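PDB 5JQC: Lmo1076 protein, which is a putative autolysin, a secreted protein that probably hydrolyses cell-wall peptidoglycan, represented here by three SH3-like GW modules. Local coordinates for residues Tyr159-Gly164 / Arg174-Tyr179. Sequence-based numbering, arbitrary orientation.
Sequences YQFQVG and RAFHVY. With SO4 (sulfate ion), chain E.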
loop_
_atom_site.group_PDB
_atom_site.type_symbol
_atom_site.label_atom_id
_atom_site.label_comp_id
_atom_site.label_asym_id
_atom_site.label_seq_id
_atom_site.Cartn_x
_atom_site.Cartn_y
_atom_site.Cartn_z
ATOM N N TYR A 159 -1.340 2.444 0.419
ATOM C CA TYR A 159 -0.494 2.681 -0.752
ATOM C C TYR A 159 0.828 3.284 -0.324
ATOM O O TYR A 159 0.848 4.239 0.459
ATOM C CB TYR A 159 -1.150 3.648 -1.724
ATOM C CG TYR A 159 -2.251 3.066 -2.523
ATOM C CD1 TYR A 159 -2.353 1.698 -2.708
ATOM C CD2 TYR A 159 -3.190 3.889 -3.108
ATOM C CE1 TYR A 159 -3.384 1.171 -3.458
ATOM C CE2 TYR A 159 -4.215 3.385 -3.858
ATOM C CZ TYR A 159 -4.310 2.025 -4.039
ATOM O OH TYR A 159 -5.347 1.523 -4.796
ATOM N N GLN A 160 1.917 2.762 -0.865
ATOM C CA GLN A 160 3.195 3.454 -0.794
ATOM C C GLN A 160 3.276 4.408 -1.979
ATOM O O GLN A 160 2.930 4.033 -3.103
ATOM C CB GLN A 160 4.352 2.456 -0.812
ATOM C CG GLN A 160 5.673 3.100 -0.460
ATOM C CD GLN A 160 6.828 2.151 -0.557
ATOM O OE1 GLN A 160 6.834 1.254 -1.394
ATOM N NE2 GLN A 160 7.817 2.332 0.311
ATOM N N PHE A 161 3.710 5.639 -1.736
ATOM C CA PHE A 161 3.537 6.685 -2.737
ATOM C C PHE A 161 4.710 7.659 -2.746
ATOM O O PHE A 161 5.420 7.835 -1.751
ATOM C CB PHE A 161 2.242 7.474 -2.508
ATOM C CG PHE A 161 2.303 8.384 -1.305
ATOM C CD1 PHE A 161 2.172 7.875 -0.030
ATOM C CD2 PHE A 161 2.521 9.736 -1.453
ATOM C CE1 PHE A 161 2.256 8.696 1.062
ATOM C CE2 PHE A 161 2.603 10.556 -0.370
ATOM C CZ PHE A 161 2.466 10.039 0.893
ATOM N N GLN A 162 4.870 8.326 -3.889
ATOM C CA GLN A 162 5.922 9.311 -4.110
ATOM C C GLN A 162 5.308 10.648 -4.496
ATOM O O GLN A 162 4.303 10.695 -5.217
ATOM C CB GLN A 162 6.875 8.861 -5.212
ATOM C CG GLN A 162 7.417 7.466 -5.003
ATOM C CD GLN A 162 8.361 7.048 -6.120
ATOM O OE1 GLN A 162 8.005 7.083 -7.302
ATOM N NE2 GLN A 162 9.569 6.640 -5.750
ATOM N N VAL A 163 5.925 11.730 -4.016
ATOM C CA VAL A 163 5.591 13.100 -4.408
ATOM C C VAL A 163 6.888 13.786 -4.839
ATOM O O VAL A 163 7.864 13.823 -4.076
ATOM C CB VAL A 163 4.895 13.881 -3.271
ATOM C CG1 VAL A 163 4.556 15.309 -3.695
ATOM C CG2 VAL A 163 3.625 13.165 -2.823
ATOM N N GLY A 164 6.903 14.314 -6.059
ATOM C CA GLY A 164 8.123 14.891 -6.603
ATOM C C GLY A 164 9.291 13.927 -6.692
ATOM O O GLY A 164 10.416 14.289 -6.327
ATOM N N ARG A 174 -7.766 5.017 0.603
ATOM C CA ARG A 174 -8.946 5.881 0.591
ATOM C C ARG A 174 -8.595 7.359 0.551
ATOM O O ARG A 174 -9.476 8.181 0.250
ATOM C CB ARG A 174 -9.818 5.612 1.810
ATOM C CG ARG A 174 -10.565 4.319 1.761
ATOM C CD ARG A 174 -11.208 4.046 3.117
ATOM N NE ARG A 174 -10.199 3.739 4.131
ATOM C CZ ARG A 174 -10.485 3.423 5.394
ATOM N NH1 ARG A 174 -11.752 3.400 5.793
ATOM N NH2 ARG A 174 -9.509 3.150 6.259
ATOM N N ALA A 175 -7.334 7.707 0.832
ATOM C CA ALA A 175 -6.857 9.081 0.760
ATOM C C ALA A 175 -6.543 9.540 -0.661
ATOM O O ALA A 175 -6.373 10.746 -0.874
ATOM C CB ALA A 175 -5.601 9.235 1.625
ATOM N N PHE A 176 -6.445 8.624 -1.630
ATOM C CA PHE A 176 -6.060 8.949 -2.997
ATOM C C PHE A 176 -7.257 8.941 -3.937
ATOM O O PHE A 176 -8.165 8.114 -3.811
ATOM C CB PHE A 176 -5.056 7.957 -3.557
ATOM C CG PHE A 176 -3.791 7.850 -2.787
ATOM C CD1 PHE A 176 -3.755 7.159 -1.591
ATOM C CD2 PHE A 176 -2.610 8.361 -3.306
ATOM C CE1 PHE A 176 -2.573 7.012 -0.898
ATOM C CE2 PHE A 176 -1.417 8.218 -2.622
ATOM C CZ PHE A 176 -1.398 7.544 -1.415
ATOM N N HIS A 177 -7.215 9.840 -4.921
ATOM C CA HIS A 177 -8.043 9.764 -6.121
ATOM C C HIS A 177 -7.135 9.267 -7.239
ATOM O O HIS A 177 -6.261 10.004 -7.709
ATOM C CB HIS A 177 -8.644 11.118 -6.478
ATOM C CG HIS A 177 -9.416 11.109 -7.761
ATOM N ND1 HIS A 177 -10.783 10.932 -7.807
ATOM C CD2 HIS A 177 -9.012 11.226 -9.051
ATOM C CE1 HIS A 177 -11.190 10.962 -9.065
ATOM N NE2 HIS A 177 -10.135 11.138 -9.838
ATOM N N VAL A 178 -7.343 8.031 -7.679
ATOM C CA VAL A 178 -6.459 7.445 -8.681
ATOM C C VAL A 178 -6.928 7.836 -10.075
ATOM O O VAL A 178 -8.117 7.697 -10.410
ATOM C CB VAL A 178 -6.398 5.920 -8.534
ATOM C CG1 VAL A 178 -5.321 5.353 -9.460
ATOM C CG2 VAL A 178 -6.123 5.542 -7.077
ATOM N N TYR A 179 -5.994 8.326 -10.895
ATOM C CA TYR A 179 -6.299 8.634 -12.282
ATOM C C TYR A 179 -6.414 7.350 -13.086
ATOM O O TYR A 179 -5.667 6.394 -12.859
ATOM C CB TYR A 179 -5.223 9.534 -12.895
ATOM C CG TYR A 179 -5.048 10.841 -12.139
ATOM C CD1 TYR A 179 -6.114 11.698 -11.949
ATOM C CD2 TYR A 179 -3.807 11.213 -11.636
ATOM C CE1 TYR A 179 -5.954 12.882 -11.279
ATOM C CE2 TYR A 179 -3.635 12.378 -10.965
ATOM C CZ TYR A 179 -4.707 13.220 -10.784
ATOM O OH TYR A 179 -4.529 14.409 -10.116
HETATM S S SO4 E . -11.332 2.879 9.465
HETATM O O1 SO4 E . -10.714 1.874 8.618
HETATM O O2 SO4 E . -10.462 4.064 9.555
HETATM O O3 SO4 E . -12.615 3.310 8.867
HETATM O O4 SO4 E . -11.573 2.351 10.813
#
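Phe176 meets two aromatic residues of strand 156-163, Tyr159 and Phe161, and turns a different part of its ring to each. Tyr159 presents its edge to one Phe176 face, with Tyr159 CD2 3.6 Å from Phe176 CD1, displaced toward the rim; the planes meet at 64° in an edge-to-face pair. Phe161 reverses the roles. Here Phe176 supplies the edge, and the offset T-shaped pair has its planes at 74°. Phe161 CB, set by the backbone, lies 3.7 Å from Phe176 CE2; chi1 of 72° puts CG between the backbone N and the carbonyl carbon, turning the ring to Phe176 CZ, 3.8 Å from Phe161 CG. More loosely, Val178 CG2 comes within 4.3 Å of Tyr159 CE2.

At the surface, Arg174 NH2 and NH1 bond O1 and O3 of a sulfate, probably from the crystallisation liquor; NH2 also pairs with Asp172. Phe161 and Phe176 are buried inside the middle GW module, an SH3-like barrel, while Tyr159 and Val178 are partly exposed. Ile147 borders both Tyr159 and Phe176. The strand axes run nearly at right angles, 11.2 Å apart at closest approach. No hydrogen bond joins the segments and every contact is carbon to carbon; cohesion therefore rests on dispersion and C-H-to-ring attraction.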